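Local structure of dehydrogenase (Chromobacterium violaceum, 3Q2I) at residues A17-G22 / V79-P84; F29-K34 / G303-Y308; H101-K106 / F130-N135. The protein probably oxidises the UDP-N-acetylglucosaminuronic acid sugar with an NAD cofactor, a step toward 2,3-diacetamido-2,3-dideoxy-D-mannuronic acid. One frame throughout, in Å; residues are numbered along the deposited sequence.

How the interactions relate
Interactions 1 and 3 belong to one parallel sheet of the Rossmann fold, in which strand 78-81 lies between strands 14-19 and 101-104; their centres are about 11 Å apart. Interaction 1 closes along the chain before interaction 3 opens. Interaction 2, centred about 14 Å from interaction 1 and 12 Å from interaction 3, sets helix 25-34, which follows strand 14-19, against helix 304-315 of the C-terminal alpha/beta domain; along the chain its segments alternate with those of interaction 1 and bracket interaction 3. Ile80 meets the Tyr308 hydroxyl, and His304 reaches Glu105. The C-terminal ends of the strands thus hold the dinucleotide, while a much later helix packs beside them and reaches its pocket.

Interaction 1. Residues A17-G22 / V79-P84; sequences ALVGCG and VILTTP. With NAI (1,4-dihydronicotinamide adenine dinucleotide), chain B.
Val19 O is the acceptor on which the ends of the two strands converge. Thr82 N donates to Val19 O at 2.8 Å, and Thr82 OG1 lies within reach as well. That hydroxyl is even nearer to Gly20 O, with 2.7 Å between Thr82 OG1 and Gly20 O, and its single proton can serve either carbonyl. A chi1 of 47° sets OG1 between the backbone N and the carbonyl carbon of Thr82, which turns it back to both acceptors.

Before this point the pairing is regular parallel sheet: Ile80 N gives its proton to Ala17 O, and Val19 N gives its own to Ile80 O at 2.9 Å with an N-H...O angle of 166°. Apolar side chains cover both faces. On the face of Val19 and Leu81 the two side chains lie alongside, pointing the same way, and Val19 CG1 to Leu81 CD2 is a tight 3.4 Å. On the other face Leu18 crosses Thr82 at about a right angle, its CD2 carbon 3.4 Å from Thr82 OG1, and Leu18 CD1 meets Ile80 CG2.

Beyond the strands, the chain turns of the Rossmann fold receive the dinucleotide. Val19 CG2 touches adenine C2A at 3.4 Å, Thr83 CG2 approaches the ring at C4A, and Pro84 CD meets C8A. Gly20 CA lies 3.5 Å from ribose O4B, and Gly20 and Gly22 fit the glycine pattern of such folds. Further out, Asp46 takes a hydrogen bond from Cys21 N and another from the cofactor, while His88 bonds Thr83 O.

From these two segments the adenine is met by carbon contacts, from Val19, Thr83 and Pro84, whereas the hydroxyl of Thr82, just past the strand, can bond Gly20 O or Val19 O and so may link the glycine turn to that chain.

Interaction 2. Residues F29-K34 / G303-Y308; sequences FGALEK and GHPLYY
Leu32 and Tyr308 cross obliquely between two helices, and the tyrosine side chain can be followed outward from its base. Tyr308 CB points at the helix ending in Lys34. With chi1 at -96°, away from the usual staggered values, the ring is carried against Ala31 and Leu32. Tyr308 CG lies 4.1 Å from Ala31 CB, and Tyr308 CD2 comes closer to that same methyl, at 3.6 Å; CE2 also stays near it. On the other side of the ring, Tyr308 CD1 lies near Leu32 CD2, while Tyr308 CE1 meets both Leu32 CD2 and Leu32 CG, each at 3.8 Å. Both neighbours approach the ring obliquely. At the tip, Tyr308 OH passes 4.1 Å from Leu32 CD1 and finds its polar partner in His28 ND1, about one turn earlier on the helix of Ala31.

The short helical segments run with an angle of 55° between their N-to-C directions and an axial approach of 8.5 Å. Ala31 and Pro305 have the nearest CA atoms, 4.4 Å apart, a closeness consistent with the small alanine methyl at that point. This is a joint between the Rossmann-fold helix 25-34 and helix 304-315 of the C-terminal alpha/beta domain; Gly303 occupies the N-cap position of the latter helix.

Ala31 CB also touches the backbone around His304 and Pro305, with Pro305 CA at 3.9 Å. At the exposed margin Lys34 lays its aliphatic chain across the proline ring, bending at chi3 and chi4, and Lys34 CD rests 3.6 Å from Pro305 CG. His304, whose CB is near Ala31 CB, directs its NE2 to Glu105 OE1 in the cofactor pocket, and its ring meets that of His28 edge-to-face.

Interaction 3. Residues H101-K106 / F130-N135; sequences HVMTEK and FVVKQN. With NAI (1,4-dihydronicotinamide adenine dinucleotide), chain B.
Glu105 OE2, which touches Val132 CB at 3.7 Å across the contact, is gripped by two N-H groups. The nicotinamide N7N donates to Glu105 OE2 at 2.8 Å with an N-H...O angle of 170°, and Lys106 N reaches it from the anti side of the carboxylate, 20° out of its plane. The segments belong to a beta-alpha-beta unit of the Rossmann fold, in which helix 112-125 links strand 101-104 to strand 129-131. Their parallel pairing is carried by three backbone bonds: Phe130 N to Val102 O, Thr104 N to Phe130 O, and Val132 N to Thr104 O.

Val132 wedges its branches between the strand and the glutamate. Its CG1 lies beside both carboxylate oxygens, and Val132 CG2 stands 3.7 Å from Met103 CG. With chi1 at 174°, Met103 CG is swung anti to the backbone N, from where it also meets Phe130 CB. On the face of Thr104 and Val131, Thr104 CG2 and Val131 CG2 lie alongside at 3.8 Å. Phe130 CD2 brings the edge of its ring to Val102 O. The buried Val132 O has no hydrogen-bonding partner in the model, though Lys106 CB packs against it.

Glu105 OE1 is engaged by His28 and His304, so the carboxylate is held at both oxygens, which would limit its rotation and probably orient the nicotinamide amide. Lys106 O takes a bond from ribose O2D, whereas Lys106 NZ goes to Asn190 O and to the UDP-sugar. The amide is clasped again by Gln134, which uses both ends of its own amide: Gln134 OE1 accepts a hydrogen bond from N7N at 3.0 Å, and Gln134 NE2 gives its proton to O7N at 2.8 Å.

Interaction 1. Residues A17-G22 / V79-P84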
loop_
_atom_site.group_PDB
_atom_site.type_symbol
_atom_site.label_atom_id
_atom_site.label_comp_id
_atom_site.label_asym_id
_atom_site.label_seq_id
_atom_site.Cartn_x
_atom_site.Cartn_y
_atom_site.Cartn_z
ATOM N N ALA A 17 -32.920 31.569 20.978
ATOM C CA ALA A 17 -33.176 32.056 19.628
ATOM C C ALA A 17 -33.031 30.830 18.718
ATOM O O ALA A 17 -32.360 29.832 19.101
ATOM C CB ALA A 17 -32.179 33.121 19.217
ATOM N N LEU A 18 -33.733 30.842 17.588
ATOM C CA LEU A 18 -33.644 29.687 16.701
ATOM C C LEU A 18 -33.412 30.074 15.244
ATOM O O LEU A 18 -34.000 31.021 14.727
ATOM C CB LEU A 18 -34.872 28.786 16.829
ATOM C CG LEU A 18 -35.111 27.584 15.892
ATOM C CD1 LEU A 18 -35.785 26.449 16.574
ATOM C CD2 LEU A 18 -35.740 27.918 14.539
ATOM N N VAL A 19 -32.531 29.354 14.553
ATOM C CA VAL A 19 -32.311 29.634 13.137
ATOM C C VAL A 19 -32.594 28.390 12.302
ATOM O O VAL A 19 -32.152 27.282 12.653
ATOM C CB VAL A 19 -30.883 30.210 12.860
ATOM C CG1 VAL A 19 -29.804 29.311 13.411
ATOM C CG2 VAL A 19 -30.678 30.532 11.404
ATOM N N GLY A 20 -33.407 28.581 11.271
ATOM C CA GLY A 20 -33.887 27.462 10.446
ATOM C C GLY A 20 -35.268 26.938 10.780
ATOM O O GLY A 20 -35.466 26.001 11.543
ATOM N N CYS A 21 -36.263 27.609 10.197
ATOM C CA CYS A 21 -37.612 27.389 10.647
ATOM C C CYS A 21 -38.240 26.340 9.717
ATOM O O CYS A 21 -39.188 26.640 8.969
ATOM C CB CYS A 21 -38.394 28.699 10.468
ATOM S SG CYS A 21 -37.921 29.930 11.715
ATOM N N GLY A 22 -37.669 25.139 9.702
ATOM C CA GLY A 22 -38.236 24.036 8.911
ATOM C C GLY A 22 -38.914 22.937 9.700
ATOM O O GLY A 22 -39.541 23.163 10.750
ATOM N N VAL A 79 -28.565 29.793 21.175
ATOM C CA VAL A 79 -28.999 29.931 19.783
ATOM C C VAL A 79 -29.115 28.506 19.266
ATOM O O VAL A 79 -28.171 27.716 19.424
ATOM C CB VAL A 79 -28.018 30.717 18.886
ATOM C CG1 VAL A 79 -28.517 30.759 17.424
ATOM C CG2 VAL A 79 -27.905 32.179 19.358
ATOM N N ILE A 80 -30.276 28.154 18.734
ATOM C CA ILE A 80 -30.591 26.773 18.361
ATOM C C ILE A 80 -30.404 26.700 16.843
ATOM O O ILE A 80 -30.881 27.577 16.099
ATOM C CB ILE A 80 -32.064 26.464 18.637
ATOM C CG1 ILE A 80 -32.377 26.622 20.141
ATOM C CG2 ILE A 80 -32.410 25.086 18.161
ATOM C CD1 ILE A 80 -33.838 27.065 20.399
ATOM N N LEU A 81 -29.662 25.687 16.366
ATOM C CA LEU A 81 -29.402 25.568 14.925
ATOM C C LEU A 81 -30.218 24.410 14.332
ATOM O O LEU A 81 -29.938 23.231 14.602
ATOM C CB LEU A 81 -27.900 25.253 14.702
ATOM C CG LEU A 81 -26.972 26.256 15.364
ATOM C CD1 LEU A 81 -25.495 25.911 14.960
ATOM C CD2 LEU A 81 -27.310 27.655 14.947
ATOM N N THR A 82 -31.270 24.738 13.581
ATOM C CA THR A 82 -32.141 23.747 12.967
ATOM C C THR A 82 -32.147 23.975 11.431
ATOM O O THR A 82 -33.139 23.729 10.724
ATOM C CB THR A 82 -33.579 23.788 13.571
ATOM O OG1 THR A 82 -33.994 25.154 13.618
ATOM C CG2 THR A 82 -33.667 23.159 14.942
ATOM N N THR A 83 -30.999 24.397 10.921
ATOM C CA THR A 83 -30.670 24.559 9.507
ATOM C C THR A 83 -30.130 23.271 8.887
ATOM O O THR A 83 -29.909 22.278 9.589
ATOM C CB THR A 83 -29.601 25.637 9.354
ATOM O OG1 THR A 83 -28.594 25.454 10.369
ATOM C CG2 THR A 83 -30.226 27.051 9.537
ATOM N N PRO A 84 -29.987 23.278 7.565
ATOM C CA PRO A 84 -29.282 22.147 6.956
ATOM C C PRO A 84 -27.963 21.789 7.670
ATOM O O PRO A 84 -27.215 22.682 8.072
ATOM C CB PRO A 84 -28.984 22.696 5.565
ATOM C CG PRO A 84 -30.222 23.568 5.236
ATOM C CD PRO A 84 -30.436 24.281 6.576
HETATM P PA NAI B . -35.679 21.679 6.525
HETATM O O1A NAI B . -35.220 21.751 5.127
HETATM O O2A NAI B . -37.196 21.303 6.831
HETATM O O5B NAI B . -35.405 23.004 7.340
HETATM C C5B NAI B . -34.659 23.904 6.571
HETATM C C4B NAI B . -34.758 25.277 7.221
HETATM O O4B NAI B . -33.517 26.000 7.285
HETATM C C3B NAI B . -35.583 25.881 6.083
HETATM O O3B NAI B . -36.754 26.532 6.596
HETATM C C2B NAI B . -34.586 26.739 5.286
HETATM O O2B NAI B . -35.169 27.846 4.610
HETATM C C1B NAI B . -33.700 27.189 6.471
HETATM N N9A NAI B . -32.430 27.749 6.069
HETATM C C8A NAI B . -31.572 27.245 5.121
HETATM N N7A NAI B . -30.501 27.987 5.096
HETATM C C5A NAI B . -30.554 28.945 6.082
HETATM C C6A NAI B . -29.725 30.004 6.508
HETATM N N6A NAI B . -28.494 30.248 5.938
HETATM N N1A NAI B . -30.155 30.792 7.508
HETATM C C2A NAI B . -31.335 30.577 8.053
HETATM N N3A NAI B . -32.174 29.604 7.704
HETATM C C4A NAI B . -31.805 28.790 6.692
HETATM O O3 NAI B . -34.778 20.600 7.274
HETATM P PN NAI B . -35.052 19.854 8.601
HETATM O O1N NAI B . -35.585 18.473 8.346
HETATM O O2N NAI B . -35.812 20.676 9.669
HETATM O O5D NAI B . -33.596 19.383 9.155
HETATM C C5D NAI B . -33.006 20.457 9.850
HETATM C C4D NAI B . -31.802 19.993 10.665
HETATM O O4D NAI B . -32.356 19.154 11.693
HETATM C C3D NAI B . -30.831 19.042 9.908
HETATM O O3D NAI B . -29.536 19.268 10.469
HETATM C C2D NAI B . -31.298 17.641 10.323
HETATM O O2D NAI B . -30.226 16.701 10.357
HETATM C C1D NAI B . -31.818 17.847 11.776
HETATM N N1N NAI B . -32.814 16.875 12.165
HETATM C C2N NAI B . -32.677 16.232 13.306
HETATM C C3N NAI B . -33.563 15.226 13.709
HETATM C C7N NAI B . -33.414 14.536 15.010
HETATM O O7N NAI B . -33.824 13.419 15.268
HETATM N N7N NAI B . -32.765 15.159 16.037
HETATM C C4N NAI B . -34.566 14.853 12.791
HETATM C C5N NAI B . -34.731 15.628 11.657
HETATM C C6N NAI B . -33.845 16.629 11.348
#

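Interaction 2. Residues F29-K34 / G303-Y308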
loop_
_atom_site.group_PDB
_atom_site.type_symbol
_atom_site.label_atom_id
_atom_site.label_comp_id
_atom_site.label_asym_id
_atom_site.label_seq_id
_atom_site.Cartn_x
_atom_site.Cartn_y
_atom_site.Cartn_z
ATOM N N PHE A 29 -40.170 24.020 18.739
ATOM C CA PHE A 29 -41.289 24.898 19.201
ATOM C C PHE A 29 -42.152 24.176 20.250
ATOM O O PHE A 29 -42.431 24.712 21.341
ATOM C CB PHE A 29 -42.150 25.395 18.026
ATOM C CG PHE A 29 -41.410 26.201 16.967
ATOM C CD1 PHE A 29 -40.222 26.870 17.243
ATOM C CD2 PHE A 29 -41.897 26.244 15.660
ATOM C CE1 PHE A 29 -39.586 27.602 16.250
ATOM C CE2 PHE A 29 -41.273 26.973 14.657
ATOM C CZ PHE A 29 -40.087 27.660 14.950
ATOM N N GLY A 30 -42.604 22.967 19.946
ATOM C CA GLY A 30 -43.391 22.173 20.883
ATOM C C GLY A 30 -42.680 22.008 22.212
ATOM O O GLY A 30 -43.275 22.160 23.289
ATOM N N ALA A 31 -41.389 21.681 22.155
ATOM C CA ALA A 31 -40.620 21.468 23.364
ATOM C C ALA A 31 -40.576 22.723 24.223
ATOM O O ALA A 31 -40.678 22.641 25.451
ATOM C CB ALA A 31 -39.190 21.011 23.011
ATOM N N LEU A 32 -40.361 23.852 23.567
ATOM C CA LEU A 32 -40.238 25.134 24.244
ATOM C C LEU A 32 -41.591 25.564 24.815
ATOM O O LEU A 32 -41.651 26.069 25.946
ATOM C CB LEU A 32 -39.693 26.198 23.304
ATOM C CG LEU A 32 -38.162 26.121 23.173
ATOM C CD1 LEU A 32 -37.760 26.744 21.849
ATOM C CD2 LEU A 32 -37.508 26.813 24.347
ATOM N N GLU A 33 -42.657 25.312 24.053
ATOM C CA GLU A 33 -44.030 25.531 24.556
ATOM C C GLU A 33 -44.288 24.775 25.844
ATOM O O GLU A 33 -44.815 25.349 26.806
ATOM C CB GLU A 33 -45.096 25.170 23.509
ATOM C CG GLU A 33 -45.297 26.306 22.517
ATOM C CD GLU A 33 -45.849 25.834 21.190
ATOM O OE1 GLU A 33 -46.375 24.699 21.155
ATOM O OE2 GLU A 33 -45.726 26.580 20.190
ATOM N N LYS A 34 -43.943 23.492 25.867
ATOM C CA LYS A 34 -43.982 22.724 27.098
ATOM C C LYS A 34 -43.221 23.385 28.244
ATOM O O LYS A 34 -43.692 23.408 29.371
ATOM C CB LYS A 34 -43.544 21.278 26.896
ATOM C CG LYS A 34 -44.473 20.529 25.948
ATOM C CD LYS A 34 -43.848 19.256 25.409
ATOM C CE LYS A 34 -44.753 18.078 25.690
ATOM N NZ LYS A 34 -45.045 17.307 24.449
ATOM N N GLY A 303 -37.954 12.413 23.740
ATOM C CA GLY A 303 -37.550 13.154 22.576
ATOM C C GLY A 303 -37.160 14.553 22.983
ATOM O O GLY A 303 -36.488 14.771 23.995
ATOM N N HIS A 304 -37.518 15.496 22.125
ATOM C CA HIS A 304 -37.042 16.867 22.269
ATOM C C HIS A 304 -37.408 17.518 23.604
ATOM O O HIS A 304 -36.600 18.228 24.192
ATOM C CB HIS A 304 -37.425 17.744 21.099
ATOM C CG HIS A 304 -36.592 17.490 19.873
ATOM N ND1 HIS A 304 -36.754 16.369 19.087
ATOM C CD2 HIS A 304 -35.631 18.240 19.285
ATOM C CE1 HIS A 304 -35.898 16.427 18.074
ATOM N NE2 HIS A 304 -35.190 17.535 18.186
ATOM N N PRO A 305 -38.628 17.273 24.095
ATOM C CA PRO A 305 -38.965 17.931 25.370
ATOM C C PRO A 305 -38.040 17.595 26.533
ATOM O O PRO A 305 -37.623 18.506 27.267
ATOM C CB PRO A 305 -40.434 17.492 25.599
ATOM C CG PRO A 305 -40.966 17.373 24.202
ATOM C CD PRO A 305 -39.817 16.702 23.432
ATOM N N LEU A 306 -37.694 16.321 26.690
ATOM C CA LEU A 306 -36.760 15.867 27.705
ATOM C C LEU A 306 -35.379 16.453 27.455
ATOM O O LEU A 306 -34.704 16.870 28.388
ATOM C CB LEU A 306 -36.665 14.352 27.654
ATOM C CG LEU A 306 -37.001 13.488 28.855
ATOM C CD1 LEU A 306 -36.737 12.014 28.516
ATOM C CD2 LEU A 306 -36.234 14.013 30.080
ATOM N N TYR A 307 -34.944 16.484 26.192
ATOM C CA TYR A 307 -33.657 17.067 25.873
ATOM C C TYR A 307 -33.605 18.486 26.393
ATOM O O TYR A 307 -32.614 18.949 26.981
ATOM C CB TYR A 307 -33.424 17.087 24.338
ATOM C CG TYR A 307 -32.023 17.524 24.014
ATOM C CD1 TYR A 307 -31.733 18.837 23.635
ATOM C CD2 TYR A 307 -30.986 16.621 24.175
ATOM C CE1 TYR A 307 -30.426 19.234 23.401
ATOM C CE2 TYR A 307 -29.676 17.022 23.942
ATOM C CZ TYR A 307 -29.412 18.313 23.558
ATOM O OH TYR A 307 -28.082 18.663 23.386
ATOM N N TYR A 308 -34.684 19.225 26.164
ATOM C CA TYR A 308 -34.701 20.591 26.625
ATOM C C TYR A 308 -34.625 20.721 28.167
ATOM O O TYR A 308 -34.008 21.657 28.652
ATOM C CB TYR A 308 -35.952 21.276 26.076
ATOM C CG TYR A 308 -35.669 22.026 24.814
ATOM C CD1 TYR A 308 -35.267 23.346 24.834
ATOM C CD2 TYR A 308 -35.689 21.364 23.585
ATOM C CE1 TYR A 308 -34.976 24.037 23.681
ATOM C CE2 TYR A 308 -35.444 22.056 22.439
ATOM C CZ TYR A 308 -35.028 23.361 22.463
ATOM O OH TYR A 308 -34.802 24.004 21.274
#

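Interaction 3. Residues H101-K106 / F130-N135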
loop_
_atom_site.group_PDB
_atom_site.type_symbol
_atom_site.label_atom_id
_atom_site.label_comp_id
_atom_site.label_asym_id
_atom_site.label_seq_id
_atom_site.Cartn_x
_atom_site.Cartn_y
_atom_site.Cartn_z
ATOM N N HIS A 101 -23.986 30.611 23.864
ATOM C CA HIS A 101 -24.165 29.157 23.872
ATOM C C HIS A 101 -24.957 28.706 22.657
ATOM O O HIS A 101 -25.821 29.436 22.131
ATOM C CB HIS A 101 -24.931 28.735 25.137
ATOM C CG HIS A 101 -24.364 29.297 26.399
ATOM N ND1 HIS A 101 -23.152 28.897 26.920
ATOM C CD2 HIS A 101 -24.845 30.242 27.249
ATOM C CE1 HIS A 101 -22.939 29.513 28.070
ATOM N NE2 HIS A 101 -23.939 30.355 28.276
ATOM N N VAL A 102 -24.592 27.523 22.155
ATOM C CA VAL A 102 -25.177 27.012 20.915
ATOM C C VAL A 102 -25.782 25.652 21.197
ATOM O O VAL A 102 -25.206 24.812 21.917
ATOM C CB VAL A 102 -24.071 26.881 19.841
ATOM C CG1 VAL A 102 -24.618 26.065 18.620
ATOM C CG2 VAL A 102 -23.566 28.230 19.407
ATOM N N MET A 103 -26.953 25.380 20.631
ATOM C CA MET A 103 -27.492 24.032 20.649
ATOM C C MET A 103 -27.631 23.653 19.178
ATOM O O MET A 103 -28.402 24.289 18.470
ATOM C CB MET A 103 -28.923 23.983 21.232
ATOM C CG MET A 103 -29.549 22.593 21.121
ATOM S SD MET A 103 -31.354 22.596 21.398
ATOM C CE MET A 103 -31.242 23.795 22.701
ATOM N N THR A 104 -26.870 22.675 18.693
ATOM C CA THR A 104 -26.966 22.351 17.264
ATOM C C THR A 104 -27.761 21.065 17.113
ATOM O O THR A 104 -27.628 20.126 17.904
ATOM C CB THR A 104 -25.556 22.189 16.594
ATOM O OG1 THR A 104 -25.780 21.839 15.208
ATOM C CG2 THR A 104 -24.793 21.046 17.304
ATOM N N GLU A 105 -28.652 21.026 16.119
ATOM C CA GLU A 105 -29.232 19.762 15.716
ATOM C C GLU A 105 -28.119 18.807 15.211
ATOM O O GLU A 105 -27.018 19.260 14.910
ATOM C CB GLU A 105 -30.305 19.952 14.664
ATOM C CG GLU A 105 -31.715 19.982 15.297
ATOM C CD GLU A 105 -32.145 18.689 15.924
ATOM O OE1 GLU A 105 -33.195 18.652 16.633
ATOM O OE2 GLU A 105 -31.451 17.654 15.830
ATOM N N LYS A 106 -28.443 17.531 15.219
ATOM C CA LYS A 106 -27.533 16.503 14.686
ATOM C C LYS A 106 -27.673 16.493 13.179
ATOM O O LYS A 106 -28.678 16.912 12.597
ATOM C CB LYS A 106 -27.898 15.142 15.274
ATOM C CG LYS A 106 -29.295 14.644 14.856
ATOM C CD LYS A 106 -29.344 14.157 13.405
ATOM C CE LYS A 106 -30.343 13.027 13.194
ATOM N NZ LYS A 106 -30.476 12.574 11.736
ATOM N N PHE A 130 -24.180 22.413 22.865
ATOM C CA PHE A 130 -25.025 21.229 23.061
ATOM C C PHE A 130 -25.311 20.632 21.694
ATOM O O PHE A 130 -25.475 21.390 20.751
ATOM C CB PHE A 130 -26.399 21.690 23.604
ATOM C CG PHE A 130 -26.336 22.423 24.933
ATOM C CD1 PHE A 130 -26.442 21.662 26.113
ATOM C CD2 PHE A 130 -26.240 23.814 24.980
ATOM C CE1 PHE A 130 -26.451 22.314 27.394
ATOM C CE2 PHE A 130 -26.262 24.471 26.271
ATOM C CZ PHE A 130 -26.327 23.694 27.423
ATOM N N VAL A 131 -25.330 19.300 21.608
ATOM C CA VAL A 131 -25.677 18.617 20.349
ATOM C C VAL A 131 -26.884 17.793 20.691
ATOM O O VAL A 131 -26.901 17.045 21.678
ATOM C CB VAL A 131 -24.511 17.710 19.874
ATOM C CG1 VAL A 131 -24.940 16.990 18.565
ATOM C CG2 VAL A 131 -23.233 18.528 19.689
ATOM N N VAL A 132 -27.909 17.875 19.848
ATOM C CA VAL A 132 -29.163 17.184 20.101
ATOM C C VAL A 132 -29.085 15.716 19.786
ATOM O O VAL A 132 -29.060 15.352 18.608
ATOM C CB VAL A 132 -30.311 17.835 19.308
ATOM C CG1 VAL A 132 -31.574 17.057 19.570
ATOM C CG2 VAL A 132 -30.427 19.318 19.594
ATOM N N LYS A 133 -29.037 14.887 20.810
ATOM C CA LYS A 133 -29.160 13.424 20.702
ATOM C C LYS A 133 -30.337 12.984 21.592
ATOM O O LYS A 133 -30.180 12.387 22.672
ATOM C CB LYS A 133 -27.850 12.751 21.136
ATOM C CG LYS A 133 -26.698 12.926 20.152
ATOM C CD LYS A 133 -25.378 12.354 20.672
ATOM C CE LYS A 133 -24.242 12.627 19.669
ATOM N NZ LYS A 133 -24.374 11.557 18.609
ATOM N N GLN A 134 -31.531 13.220 21.071
ATOM C CA GLN A 134 -32.727 13.096 21.913
ATOM C C GLN A 134 -33.159 11.650 22.118
ATOM O O GLN A 134 -33.947 11.351 23.024
ATOM C CB GLN A 134 -33.815 14.034 21.381
ATOM C CG GLN A 134 -34.693 13.485 20.267
ATOM C CD GLN A 134 -34.008 13.464 18.935
ATOM O OE1 GLN A 134 -32.869 13.908 18.806
ATOM N NE2 GLN A 134 -34.722 13.000 17.918
ATOM N N ASN A 135 -32.654 10.722 21.314
ATOM C CA ASN A 135 -33.044 9.305 21.445
ATOM C C ASN A 135 -32.451 8.544 22.626
ATOM O O ASN A 135 -32.936 7.481 23.010
ATOM C CB ASN A 135 -32.674 8.556 20.142
ATOM C CG ASN A 135 -33.861 7.968 19.402
ATOM O OD1 ASN A 135 -34.977 8.502 19.440
ATOM N ND2 ASN A 135 -33.599 6.895 18.623
HETATM P PA NAI B . -35.679 21.679 6.525
HETATM O O1A NAI B . -35.220 21.751 5.127
HETATM O O2A NAI B . -37.196 21.303 6.831
HETATM O O5B NAI B . -35.405 23.004 7.340
HETATM C C5B NAI B . -34.659 23.904 6.571
HETATM C C4B NAI B . -34.758 25.277 7.221
HETATM O O4B NAI B . -33.517 26.000 7.285
HETATM C C3B NAI B . -35.583 25.881 6.083
HETATM O O3B NAI B . -36.754 26.532 6.596
HETATM C C2B NAI B . -34.586 26.739 5.286
HETATM O O2B NAI B . -35.169 27.846 4.610
HETATM C C1B NAI B . -33.700 27.189 6.471
HETATM N N9A NAI B . -32.430 27.749 6.069
HETATM C C8A NAI B . -31.572 27.245 5.121
HETATM N N7A NAI B . -30.501 27.987 5.096
HETATM C C5A NAI B . -30.554 28.945 6.082
HETATM C C6A NAI B . -29.725 30.004 6.508
HETATM N N6A NAI B . -28.494 30.248 5.938
HETATM N N1A NAI B . -30.155 30.792 7.508
HETATM C C2A NAI B . -31.335 30.577 8.053
HETATM N N3A NAI B . -32.174 29.604 7.704
HETATM C C4A NAI B . -31.805 28.790 6.692
HETATM O O3 NAI B . -34.778 20.600 7.274
HETATM P PN NAI B . -35.052 19.854 8.601
HETATM O O1N NAI B . -35.585 18.473 8.346
HETATM O O2N NAI B . -35.812 20.676 9.669
HETATM O O5D NAI B . -33.596 19.383 9.155
HETATM C C5D NAI B . -33.006 20.457 9.850
HETATM C C4D NAI B . -31.802 19.993 10.665
HETATM O O4D NAI B . -32.356 19.154 11.693
HETATM C C3D NAI B . -30.831 19.042 9.908
HETATM O O3D NAI B . -29.536 19.268 10.469
HETATM C C2D NAI B . -31.298 17.641 10.323
HETATM O O2D NAI B . -30.226 16.701 10.357
HETATM C C1D NAI B . -31.818 17.847 11.776
HETATM N N1N NAI B . -32.814 16.875 12.165
HETATM C C2N NAI B . -32.677 16.232 13.306
HETATM C C3N NAI B . -33.563 15.226 13.709
HETATM C C7N NAI B . -33.414 14.536 15.010
HETATM O O7N NAI B . -33.824 13.419 15.268
HETATM N N7N NAI B . -32.765 15.159 16.037
HETATM C C4N NAI B . -34.566 14.853 12.791
HETATM C C5N NAI B . -34.731 15.628 11.657
HETATM C C6N NAI B . -33.845 16.629 11.348
#